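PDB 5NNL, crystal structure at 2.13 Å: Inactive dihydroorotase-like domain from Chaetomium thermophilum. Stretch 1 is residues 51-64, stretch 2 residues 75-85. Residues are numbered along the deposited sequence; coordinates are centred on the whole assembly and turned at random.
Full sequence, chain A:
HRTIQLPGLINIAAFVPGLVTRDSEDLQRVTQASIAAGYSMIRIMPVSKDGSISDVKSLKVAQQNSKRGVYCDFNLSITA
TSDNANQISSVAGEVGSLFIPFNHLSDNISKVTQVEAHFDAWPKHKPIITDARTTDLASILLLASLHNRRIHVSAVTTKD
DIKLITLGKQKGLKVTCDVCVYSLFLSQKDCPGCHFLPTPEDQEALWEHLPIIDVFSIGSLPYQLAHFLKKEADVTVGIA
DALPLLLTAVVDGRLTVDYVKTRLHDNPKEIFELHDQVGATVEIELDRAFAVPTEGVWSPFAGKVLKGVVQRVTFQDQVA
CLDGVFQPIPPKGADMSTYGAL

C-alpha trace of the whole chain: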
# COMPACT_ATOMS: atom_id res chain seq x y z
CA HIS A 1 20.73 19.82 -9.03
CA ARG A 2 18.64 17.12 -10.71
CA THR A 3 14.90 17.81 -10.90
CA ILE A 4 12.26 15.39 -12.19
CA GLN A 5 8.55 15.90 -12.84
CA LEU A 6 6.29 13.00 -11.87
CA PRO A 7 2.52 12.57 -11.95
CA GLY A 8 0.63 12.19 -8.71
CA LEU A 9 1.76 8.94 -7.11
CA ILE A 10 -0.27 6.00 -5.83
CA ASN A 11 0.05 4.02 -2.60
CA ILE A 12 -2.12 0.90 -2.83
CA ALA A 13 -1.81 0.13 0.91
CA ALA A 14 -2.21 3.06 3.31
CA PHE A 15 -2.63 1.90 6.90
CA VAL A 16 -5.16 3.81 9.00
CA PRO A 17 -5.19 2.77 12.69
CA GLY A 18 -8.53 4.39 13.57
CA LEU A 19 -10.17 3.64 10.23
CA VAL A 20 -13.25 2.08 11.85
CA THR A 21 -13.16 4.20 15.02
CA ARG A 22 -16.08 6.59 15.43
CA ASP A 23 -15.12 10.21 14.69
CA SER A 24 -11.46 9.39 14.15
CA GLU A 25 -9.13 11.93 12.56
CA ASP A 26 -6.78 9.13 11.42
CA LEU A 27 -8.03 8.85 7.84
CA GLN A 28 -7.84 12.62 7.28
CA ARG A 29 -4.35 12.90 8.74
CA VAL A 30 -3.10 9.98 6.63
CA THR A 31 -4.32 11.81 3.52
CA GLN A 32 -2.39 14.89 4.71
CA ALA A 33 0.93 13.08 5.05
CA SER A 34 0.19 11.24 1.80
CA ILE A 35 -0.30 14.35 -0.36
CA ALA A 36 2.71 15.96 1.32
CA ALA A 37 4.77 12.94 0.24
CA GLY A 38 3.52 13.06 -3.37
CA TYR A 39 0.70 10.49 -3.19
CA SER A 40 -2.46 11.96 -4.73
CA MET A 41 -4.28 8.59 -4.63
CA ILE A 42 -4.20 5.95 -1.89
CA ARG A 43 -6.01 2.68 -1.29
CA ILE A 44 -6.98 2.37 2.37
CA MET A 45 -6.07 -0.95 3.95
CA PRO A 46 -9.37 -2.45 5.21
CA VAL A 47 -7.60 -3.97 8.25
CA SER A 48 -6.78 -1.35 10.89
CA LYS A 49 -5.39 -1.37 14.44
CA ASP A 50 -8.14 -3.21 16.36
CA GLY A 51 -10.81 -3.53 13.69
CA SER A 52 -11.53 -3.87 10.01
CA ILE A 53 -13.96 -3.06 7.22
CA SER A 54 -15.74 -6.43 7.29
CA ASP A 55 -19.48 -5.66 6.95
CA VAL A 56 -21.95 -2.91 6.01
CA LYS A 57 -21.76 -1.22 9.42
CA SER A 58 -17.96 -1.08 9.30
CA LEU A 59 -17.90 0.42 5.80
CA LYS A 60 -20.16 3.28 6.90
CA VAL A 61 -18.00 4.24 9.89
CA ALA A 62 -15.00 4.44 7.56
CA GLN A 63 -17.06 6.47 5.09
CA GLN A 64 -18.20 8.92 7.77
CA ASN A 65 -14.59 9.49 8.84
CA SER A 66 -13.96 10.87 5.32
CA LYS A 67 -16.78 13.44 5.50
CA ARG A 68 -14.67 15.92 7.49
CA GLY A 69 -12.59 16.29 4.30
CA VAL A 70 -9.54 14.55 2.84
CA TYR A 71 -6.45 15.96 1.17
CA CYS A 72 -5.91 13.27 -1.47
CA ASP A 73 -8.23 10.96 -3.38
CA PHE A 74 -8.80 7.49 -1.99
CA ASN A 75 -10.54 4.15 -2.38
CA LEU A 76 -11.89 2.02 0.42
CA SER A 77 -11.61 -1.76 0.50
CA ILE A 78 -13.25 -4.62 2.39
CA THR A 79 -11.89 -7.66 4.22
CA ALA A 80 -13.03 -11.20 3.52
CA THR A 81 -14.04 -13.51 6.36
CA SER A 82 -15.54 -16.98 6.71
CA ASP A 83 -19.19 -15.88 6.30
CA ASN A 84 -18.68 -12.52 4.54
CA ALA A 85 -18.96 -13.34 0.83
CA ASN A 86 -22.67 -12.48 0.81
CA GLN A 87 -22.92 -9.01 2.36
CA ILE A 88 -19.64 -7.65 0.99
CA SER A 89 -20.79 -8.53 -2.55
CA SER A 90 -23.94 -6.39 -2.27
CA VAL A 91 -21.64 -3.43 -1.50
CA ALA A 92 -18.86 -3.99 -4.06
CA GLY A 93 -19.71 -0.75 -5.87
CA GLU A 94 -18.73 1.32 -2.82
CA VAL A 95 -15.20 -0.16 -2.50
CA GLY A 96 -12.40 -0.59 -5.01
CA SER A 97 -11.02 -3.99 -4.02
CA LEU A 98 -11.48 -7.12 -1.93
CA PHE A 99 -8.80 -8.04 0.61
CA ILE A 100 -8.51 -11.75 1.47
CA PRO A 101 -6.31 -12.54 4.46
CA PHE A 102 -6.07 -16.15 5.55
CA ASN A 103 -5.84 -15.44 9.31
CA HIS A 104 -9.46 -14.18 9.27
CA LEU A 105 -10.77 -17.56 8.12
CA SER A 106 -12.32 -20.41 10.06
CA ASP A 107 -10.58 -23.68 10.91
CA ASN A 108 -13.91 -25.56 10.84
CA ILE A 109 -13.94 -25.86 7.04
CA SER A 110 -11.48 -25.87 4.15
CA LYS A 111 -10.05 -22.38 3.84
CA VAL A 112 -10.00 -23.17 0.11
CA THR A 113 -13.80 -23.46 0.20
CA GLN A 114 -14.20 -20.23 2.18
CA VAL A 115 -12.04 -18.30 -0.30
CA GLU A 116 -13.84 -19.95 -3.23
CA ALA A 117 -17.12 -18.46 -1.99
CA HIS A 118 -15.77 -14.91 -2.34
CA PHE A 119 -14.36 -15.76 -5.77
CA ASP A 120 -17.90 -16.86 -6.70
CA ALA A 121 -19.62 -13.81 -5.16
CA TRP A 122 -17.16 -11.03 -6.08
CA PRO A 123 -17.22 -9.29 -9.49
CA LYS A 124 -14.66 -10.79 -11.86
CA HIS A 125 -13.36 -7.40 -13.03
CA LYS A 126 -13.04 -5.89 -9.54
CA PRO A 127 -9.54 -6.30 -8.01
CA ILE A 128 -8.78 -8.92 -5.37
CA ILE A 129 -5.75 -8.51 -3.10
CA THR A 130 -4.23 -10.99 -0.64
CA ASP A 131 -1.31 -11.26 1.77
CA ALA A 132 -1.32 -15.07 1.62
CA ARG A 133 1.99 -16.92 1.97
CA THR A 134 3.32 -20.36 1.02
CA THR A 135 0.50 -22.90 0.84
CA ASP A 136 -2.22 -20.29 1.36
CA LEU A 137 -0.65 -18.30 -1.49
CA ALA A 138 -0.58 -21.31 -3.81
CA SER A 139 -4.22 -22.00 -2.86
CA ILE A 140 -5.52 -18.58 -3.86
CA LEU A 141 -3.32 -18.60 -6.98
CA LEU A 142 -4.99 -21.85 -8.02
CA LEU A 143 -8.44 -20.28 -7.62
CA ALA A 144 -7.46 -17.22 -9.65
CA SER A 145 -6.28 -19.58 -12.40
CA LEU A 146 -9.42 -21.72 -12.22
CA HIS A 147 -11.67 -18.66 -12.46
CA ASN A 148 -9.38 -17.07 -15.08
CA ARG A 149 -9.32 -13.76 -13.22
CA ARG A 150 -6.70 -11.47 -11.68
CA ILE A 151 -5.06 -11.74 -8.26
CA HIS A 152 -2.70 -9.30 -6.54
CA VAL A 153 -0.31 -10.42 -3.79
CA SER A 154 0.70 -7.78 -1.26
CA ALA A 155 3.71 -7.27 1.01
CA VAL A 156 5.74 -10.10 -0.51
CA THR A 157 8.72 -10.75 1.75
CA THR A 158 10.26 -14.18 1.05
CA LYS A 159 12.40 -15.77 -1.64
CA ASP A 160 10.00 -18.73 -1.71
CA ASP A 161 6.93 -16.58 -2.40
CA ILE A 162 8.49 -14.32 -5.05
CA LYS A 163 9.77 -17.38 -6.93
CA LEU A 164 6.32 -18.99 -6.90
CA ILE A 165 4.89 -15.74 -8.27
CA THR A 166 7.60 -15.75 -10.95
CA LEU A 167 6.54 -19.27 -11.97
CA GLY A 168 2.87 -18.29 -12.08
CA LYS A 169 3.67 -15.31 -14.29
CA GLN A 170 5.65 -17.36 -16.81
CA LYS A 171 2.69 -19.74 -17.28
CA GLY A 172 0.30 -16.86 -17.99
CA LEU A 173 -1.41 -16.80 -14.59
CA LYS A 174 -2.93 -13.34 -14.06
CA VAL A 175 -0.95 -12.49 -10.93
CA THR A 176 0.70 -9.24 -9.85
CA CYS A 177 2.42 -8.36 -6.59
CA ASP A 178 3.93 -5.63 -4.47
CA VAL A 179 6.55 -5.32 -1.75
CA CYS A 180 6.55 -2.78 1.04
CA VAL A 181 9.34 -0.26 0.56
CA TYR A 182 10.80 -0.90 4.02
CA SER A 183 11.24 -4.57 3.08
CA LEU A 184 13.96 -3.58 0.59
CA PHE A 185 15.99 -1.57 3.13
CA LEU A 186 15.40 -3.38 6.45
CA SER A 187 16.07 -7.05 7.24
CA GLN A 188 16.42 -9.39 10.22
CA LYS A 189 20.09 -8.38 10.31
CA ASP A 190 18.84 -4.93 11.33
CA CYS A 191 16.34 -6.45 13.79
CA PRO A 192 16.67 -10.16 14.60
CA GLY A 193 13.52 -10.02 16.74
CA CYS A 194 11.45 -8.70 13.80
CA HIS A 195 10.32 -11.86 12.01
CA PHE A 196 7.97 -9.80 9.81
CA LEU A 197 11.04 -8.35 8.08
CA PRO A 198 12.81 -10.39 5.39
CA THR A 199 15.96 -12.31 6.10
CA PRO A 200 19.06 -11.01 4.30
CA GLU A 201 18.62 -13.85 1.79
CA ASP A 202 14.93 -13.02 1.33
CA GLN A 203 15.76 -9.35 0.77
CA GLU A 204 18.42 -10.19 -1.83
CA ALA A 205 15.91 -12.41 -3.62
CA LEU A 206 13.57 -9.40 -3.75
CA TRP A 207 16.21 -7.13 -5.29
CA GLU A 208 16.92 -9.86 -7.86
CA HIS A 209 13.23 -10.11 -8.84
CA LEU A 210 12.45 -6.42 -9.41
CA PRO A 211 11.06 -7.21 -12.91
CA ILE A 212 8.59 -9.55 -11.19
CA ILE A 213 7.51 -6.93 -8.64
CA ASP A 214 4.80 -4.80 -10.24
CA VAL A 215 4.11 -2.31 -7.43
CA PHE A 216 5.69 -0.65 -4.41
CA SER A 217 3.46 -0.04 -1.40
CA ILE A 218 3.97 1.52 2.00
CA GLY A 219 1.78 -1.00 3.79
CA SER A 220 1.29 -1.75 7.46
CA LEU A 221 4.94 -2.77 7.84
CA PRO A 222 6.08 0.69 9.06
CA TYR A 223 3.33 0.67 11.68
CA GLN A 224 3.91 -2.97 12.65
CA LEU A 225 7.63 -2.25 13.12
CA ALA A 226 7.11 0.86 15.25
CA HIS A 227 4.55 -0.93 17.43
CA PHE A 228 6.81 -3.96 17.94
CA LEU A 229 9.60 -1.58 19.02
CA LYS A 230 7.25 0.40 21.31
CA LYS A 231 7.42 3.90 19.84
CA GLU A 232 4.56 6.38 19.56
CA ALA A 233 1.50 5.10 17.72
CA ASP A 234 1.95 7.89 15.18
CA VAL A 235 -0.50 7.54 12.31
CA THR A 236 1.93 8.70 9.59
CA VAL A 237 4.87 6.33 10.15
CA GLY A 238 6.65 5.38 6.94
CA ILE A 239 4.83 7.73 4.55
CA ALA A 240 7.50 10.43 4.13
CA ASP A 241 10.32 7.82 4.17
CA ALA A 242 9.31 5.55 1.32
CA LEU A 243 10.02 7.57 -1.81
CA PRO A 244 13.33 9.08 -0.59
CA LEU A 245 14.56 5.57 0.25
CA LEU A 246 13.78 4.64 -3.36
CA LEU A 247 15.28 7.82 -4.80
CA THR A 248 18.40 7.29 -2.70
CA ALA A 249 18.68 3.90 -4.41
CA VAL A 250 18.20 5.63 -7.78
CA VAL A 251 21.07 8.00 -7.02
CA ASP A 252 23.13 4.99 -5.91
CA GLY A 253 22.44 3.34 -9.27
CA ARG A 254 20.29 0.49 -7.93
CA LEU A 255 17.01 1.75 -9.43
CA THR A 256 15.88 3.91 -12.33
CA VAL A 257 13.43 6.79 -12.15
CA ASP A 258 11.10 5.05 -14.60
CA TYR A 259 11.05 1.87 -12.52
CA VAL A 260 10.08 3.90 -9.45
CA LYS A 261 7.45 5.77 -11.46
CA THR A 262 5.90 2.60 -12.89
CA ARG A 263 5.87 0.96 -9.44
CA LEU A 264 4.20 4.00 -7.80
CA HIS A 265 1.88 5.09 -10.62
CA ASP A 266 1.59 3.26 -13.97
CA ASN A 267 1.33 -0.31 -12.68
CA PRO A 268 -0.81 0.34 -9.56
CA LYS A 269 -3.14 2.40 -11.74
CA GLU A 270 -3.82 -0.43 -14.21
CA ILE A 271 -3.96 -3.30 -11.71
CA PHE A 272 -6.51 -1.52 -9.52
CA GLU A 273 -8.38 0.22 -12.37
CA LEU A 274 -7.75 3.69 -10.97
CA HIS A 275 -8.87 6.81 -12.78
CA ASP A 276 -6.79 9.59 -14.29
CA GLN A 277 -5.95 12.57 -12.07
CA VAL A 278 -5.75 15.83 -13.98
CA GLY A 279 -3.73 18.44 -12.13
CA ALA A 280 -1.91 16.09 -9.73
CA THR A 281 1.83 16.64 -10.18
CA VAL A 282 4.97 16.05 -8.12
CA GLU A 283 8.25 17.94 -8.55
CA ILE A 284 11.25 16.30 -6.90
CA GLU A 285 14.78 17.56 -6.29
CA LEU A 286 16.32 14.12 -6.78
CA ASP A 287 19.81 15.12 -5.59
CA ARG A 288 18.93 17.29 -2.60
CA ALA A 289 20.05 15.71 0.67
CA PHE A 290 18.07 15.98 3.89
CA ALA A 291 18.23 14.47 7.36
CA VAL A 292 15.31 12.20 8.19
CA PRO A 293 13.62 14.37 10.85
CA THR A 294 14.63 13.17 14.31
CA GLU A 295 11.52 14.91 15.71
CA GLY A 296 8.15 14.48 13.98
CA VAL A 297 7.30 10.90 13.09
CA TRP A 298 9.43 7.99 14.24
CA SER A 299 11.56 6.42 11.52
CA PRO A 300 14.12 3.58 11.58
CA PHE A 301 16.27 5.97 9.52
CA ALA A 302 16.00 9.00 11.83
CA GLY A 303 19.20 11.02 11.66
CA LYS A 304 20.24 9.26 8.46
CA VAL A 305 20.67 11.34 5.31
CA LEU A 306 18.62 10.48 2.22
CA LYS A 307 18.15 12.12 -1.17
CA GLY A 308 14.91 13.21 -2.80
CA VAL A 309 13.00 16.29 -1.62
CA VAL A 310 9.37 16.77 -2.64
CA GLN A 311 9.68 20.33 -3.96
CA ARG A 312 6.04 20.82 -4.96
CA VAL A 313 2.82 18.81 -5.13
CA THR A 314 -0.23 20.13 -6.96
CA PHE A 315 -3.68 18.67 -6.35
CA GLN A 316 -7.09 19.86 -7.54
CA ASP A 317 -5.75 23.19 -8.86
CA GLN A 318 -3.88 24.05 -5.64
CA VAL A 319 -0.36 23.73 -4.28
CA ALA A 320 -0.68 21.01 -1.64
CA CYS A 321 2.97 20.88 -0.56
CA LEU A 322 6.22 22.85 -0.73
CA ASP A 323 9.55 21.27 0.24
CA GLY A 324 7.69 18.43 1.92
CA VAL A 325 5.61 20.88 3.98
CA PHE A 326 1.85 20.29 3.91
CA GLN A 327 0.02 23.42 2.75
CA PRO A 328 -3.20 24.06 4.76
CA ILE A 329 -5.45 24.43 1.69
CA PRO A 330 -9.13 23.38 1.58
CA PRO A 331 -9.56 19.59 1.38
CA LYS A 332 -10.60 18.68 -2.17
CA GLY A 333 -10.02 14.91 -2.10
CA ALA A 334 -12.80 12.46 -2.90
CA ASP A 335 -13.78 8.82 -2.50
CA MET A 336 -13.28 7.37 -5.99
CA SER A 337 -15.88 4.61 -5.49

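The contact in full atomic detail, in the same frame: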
# COMPACT_ATOMS: atom_id res chain seq x y z
N GLY A 51 -9.56 -3.37 14.40
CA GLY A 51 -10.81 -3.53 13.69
C GLY A 51 -10.56 -3.70 12.22
O GLY A 51 -9.41 -3.82 11.77
N SER A 52 -11.64 -3.70 11.45
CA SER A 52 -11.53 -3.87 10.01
C SER A 52 -12.85 -3.51 9.35
O SER A 52 -13.91 -3.55 9.98
CB SER A 52 -11.14 -5.31 9.65
OG SER A 52 -12.19 -6.20 9.99
N ILE A 53 -12.77 -3.16 8.07
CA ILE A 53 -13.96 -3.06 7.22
C ILE A 53 -14.33 -4.48 6.82
O ILE A 53 -13.72 -5.06 5.91
CB ILE A 53 -13.73 -2.15 6.01
CG1 ILE A 53 -13.43 -0.72 6.48
CG2 ILE A 53 -14.95 -2.18 5.08
CD1 ILE A 53 -13.16 0.27 5.35
N SER A 54 -15.32 -5.05 7.50
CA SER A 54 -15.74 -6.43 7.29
C SER A 54 -17.23 -6.60 7.03
O SER A 54 -17.65 -7.72 6.70
CB SER A 54 -15.35 -7.29 8.51
OG SER A 54 -15.75 -6.67 9.72
N ASP A 55 -18.04 -5.56 7.17
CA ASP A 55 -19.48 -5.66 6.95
C ASP A 55 -20.01 -4.29 6.53
O ASP A 55 -19.24 -3.35 6.30
CB ASP A 55 -20.16 -6.18 8.22
CG ASP A 55 -19.70 -5.44 9.46
OD1 ASP A 55 -19.54 -4.21 9.38
OD2 ASP A 55 -19.50 -6.10 10.50
N VAL A 56 -21.33 -4.17 6.42
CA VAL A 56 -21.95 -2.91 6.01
C VAL A 56 -21.74 -1.84 7.08
O VAL A 56 -21.38 -0.70 6.76
CB VAL A 56 -23.44 -3.13 5.71
CG1 VAL A 56 -24.13 -1.80 5.44
CG2 VAL A 56 -23.60 -4.06 4.52
N LYS A 57 -21.96 -2.19 8.34
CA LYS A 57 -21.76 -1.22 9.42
C LYS A 57 -20.35 -0.66 9.40
O LYS A 57 -20.16 0.56 9.52
CB LYS A 57 -22.06 -1.89 10.77
CG LYS A 57 -21.50 -1.17 12.00
CD LYS A 57 -22.13 0.19 12.23
CE LYS A 57 -21.44 0.94 13.35
NZ LYS A 57 -21.91 2.35 13.47
N SER A 58 -19.34 -1.53 9.25
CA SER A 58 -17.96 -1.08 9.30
C SER A 58 -17.65 -0.13 8.15
O SER A 58 -16.97 0.89 8.34
CB SER A 58 -17.02 -2.28 9.25
OG SER A 58 -16.82 -2.82 10.54
N LEU A 59 -18.11 -0.46 6.95
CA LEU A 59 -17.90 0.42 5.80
C LEU A 59 -18.38 1.83 6.09
O LEU A 59 -17.70 2.81 5.77
CB LEU A 59 -18.62 -0.15 4.58
CG LEU A 59 -18.45 0.60 3.27
CD1 LEU A 59 -16.99 0.69 2.83
CD2 LEU A 59 -19.26 -0.09 2.21
N LYS A 60 -19.56 1.96 6.71
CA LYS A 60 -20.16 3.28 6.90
C LYS A 60 -19.36 4.12 7.89
O LYS A 60 -19.23 5.34 7.72
CB LYS A 60 -21.61 3.14 7.36
CG LYS A 60 -22.62 3.40 6.25
CD LYS A 60 -24.05 3.40 6.76
CE LYS A 60 -24.88 4.49 6.08
NZ LYS A 60 -24.77 4.45 4.59
N VAL A 61 -18.84 3.50 8.95
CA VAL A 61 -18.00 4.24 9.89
C VAL A 61 -16.78 4.79 9.17
O VAL A 61 -16.41 5.96 9.35
CB VAL A 61 -17.60 3.34 11.08
CG1 VAL A 61 -16.74 4.12 12.07
CG2 VAL A 61 -18.84 2.80 11.78
N ALA A 62 -16.13 3.96 8.35
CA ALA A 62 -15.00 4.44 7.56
C ALA A 62 -15.42 5.57 6.63
O ALA A 62 -14.70 6.56 6.49
CB ALA A 62 -14.39 3.28 6.77
N GLN A 63 -16.59 5.44 6.01
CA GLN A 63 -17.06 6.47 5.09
C GLN A 63 -17.33 7.78 5.82
O GLN A 63 -16.99 8.86 5.32
CB GLN A 63 -18.32 5.98 4.37
CG GLN A 63 -18.07 4.87 3.37
CD GLN A 63 -19.34 4.24 2.84
OE1 GLN A 63 -20.37 4.21 3.53
NE2 GLN A 63 -19.29 3.75 1.61
N GLN A 64 -17.95 7.71 7.00
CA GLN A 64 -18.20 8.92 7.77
C GLN A 64 -16.91 9.64 8.12
O GLN A 64 -16.84 10.87 8.06
CB GLN A 64 -18.98 8.58 9.05
CG GLN A 64 -20.36 9.22 9.13
CD GLN A 64 -21.28 8.76 8.01
OE1 GLN A 64 -21.93 9.57 7.35
NE2 GLN A 64 -21.35 7.45 7.80
N ASN A 75 -9.59 5.25 -2.23
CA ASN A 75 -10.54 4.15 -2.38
C ASN A 75 -10.58 3.38 -1.07
O ASN A 75 -9.55 3.20 -0.42
CB ASN A 75 -10.11 3.21 -3.52
CG ASN A 75 -11.01 3.30 -4.73
OD1 ASN A 75 -12.24 3.37 -4.61
ND2 ASN A 75 -10.40 3.30 -5.91
N LEU A 76 -11.78 2.96 -0.68
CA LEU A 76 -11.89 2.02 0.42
C LEU A 76 -11.79 0.59 -0.10
O LEU A 76 -11.81 0.34 -1.31
CB LEU A 76 -13.20 2.22 1.19
CG LEU A 76 -13.30 3.48 2.06
CD1 LEU A 76 -14.69 3.60 2.67
CD2 LEU A 76 -12.25 3.47 3.16
N SER A 77 -11.67 -0.35 0.83
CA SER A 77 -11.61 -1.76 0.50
C SER A 77 -12.31 -2.51 1.62
O SER A 77 -12.67 -1.92 2.65
CB SER A 77 -10.15 -2.22 0.33
OG SER A 77 -10.07 -3.56 -0.12
N ILE A 78 -12.51 -3.81 1.43
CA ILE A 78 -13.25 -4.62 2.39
C ILE A 78 -12.55 -5.95 2.59
O ILE A 78 -12.03 -6.54 1.64
CB ILE A 78 -14.71 -4.82 1.93
CG1 ILE A 78 -15.49 -5.56 3.01
CG2 ILE A 78 -14.77 -5.56 0.59
CD1 ILE A 78 -16.97 -5.16 3.06
N THR A 79 -12.56 -6.43 3.83
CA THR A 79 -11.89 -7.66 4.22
C THR A 79 -12.82 -8.86 4.10
O THR A 79 -13.99 -8.80 4.50
CB THR A 79 -11.40 -7.57 5.66
OG1 THR A 79 -10.85 -6.27 5.90
CG2 THR A 79 -10.35 -8.62 5.96
N ALA A 80 -12.29 -9.96 3.58
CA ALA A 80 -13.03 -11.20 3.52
C ALA A 80 -12.93 -11.93 4.85
O ALA A 80 -11.93 -11.85 5.57
CB ALA A 80 -12.49 -12.09 2.40
N THR A 81 -14.00 -12.66 5.18
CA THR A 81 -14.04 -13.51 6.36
C THR A 81 -14.69 -14.82 5.96
O THR A 81 -14.91 -15.09 4.77
CB THR A 81 -14.79 -12.84 7.53
OG1 THR A 81 -16.19 -12.77 7.23
CG2 THR A 81 -14.25 -11.44 7.80
N SER A 82 -15.00 -15.65 6.96
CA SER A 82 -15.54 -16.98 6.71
C SER A 82 -16.97 -16.93 6.17
O SER A 82 -17.34 -17.74 5.31
CB SER A 82 -15.49 -17.81 7.99
OG SER A 82 -15.37 -16.99 9.14
N ASP A 83 -17.78 -15.99 6.66
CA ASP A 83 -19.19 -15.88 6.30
C ASP A 83 -19.53 -14.54 5.65
O ASP A 83 -20.69 -14.12 5.67
CB ASP A 83 -20.06 -16.10 7.54
CG ASP A 83 -19.54 -15.36 8.75
OD1 ASP A 83 -19.44 -15.99 9.83
OD2 ASP A 83 -19.21 -14.17 8.63
N ASN A 84 -18.53 -13.87 5.07
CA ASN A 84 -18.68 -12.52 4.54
C ASN A 84 -19.18 -12.47 3.10
O ASN A 84 -19.85 -11.50 2.73
CB ASN A 84 -17.33 -11.79 4.59
CG ASN A 84 -17.28 -10.71 5.65
OD1 ASN A 84 -17.88 -10.85 6.72
ND2 ASN A 84 -16.55 -9.64 5.36
N ALA A 85 -18.85 -13.47 2.29
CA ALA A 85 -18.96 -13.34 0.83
C ALA A 85 -20.29 -12.75 0.39
O ALA A 85 -20.37 -12.11 -0.67
CB ALA A 85 -18.76 -14.71 0.18

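The contact reads as two apolar bumps packed against each other, with a short polar seam beside them. Leu76 is the first. Its CA-to-CB bond points toward the other stretch, and its rotamer is chi1 m, chi2 t. Leu76 CD1 lies 3.7 Å from Leu59 CD1 and 3.7 Å from Gln63 CG; both methyls lie against Ala62 CB, CD1 at 4.1 Å and CD2 at 4.2 Å, so the leucine sits against one side of the helix. CD2 also meets Ile53 CD1 at 4.0 Å. Each wall residue suits its place. Ala62, with a single methyl, leaves room for the end of Leu76. Leu59 leaves its backbone sideways, but its end comes nearer and forms part of the wall. Gln63 lends the aliphatic part of its chain, while its NE2 is hydrogen-bonded elsewhere in the structure.

Ile53 is the answering bump. Buried and in the m, t rotamer, it brings CD1 to Leu76 CD2, and both CD1 and CG2 lie against Ser77 O, CG2 the nearer at 3.3 Å; CG2 is also 4.0 Å from Ile78 CG1. The CA-to-CB bond of Ser77 points away, so here it offers backbone to the branched isoleucine.

The seam hangs on carbonyls. Ile53 O accepts from Thr79 N at 2.7 Å, nearly straight at 171°, and also from Thr79 OG1 at 3.1 Å; threonine thus grips one oxygen with both backbone and side chain. Ile78 CA adds a CA-H...O contact to Ile53 O at 3.6 Å. One residue on, Ser54 O takes a hydrogen bond from Asn84 ND2 at 2.6 Å. The same ND2 makes a weak bond to Thr79 O at 2.8 Å, so the amide links the seam to its own stretch.

Asp55 ends the loop as N-cap: its OD1 accepts from Ser58 N at 2.7 Å, starting the helix that carries Leu59, Ala62 and Gln63 to Leu76.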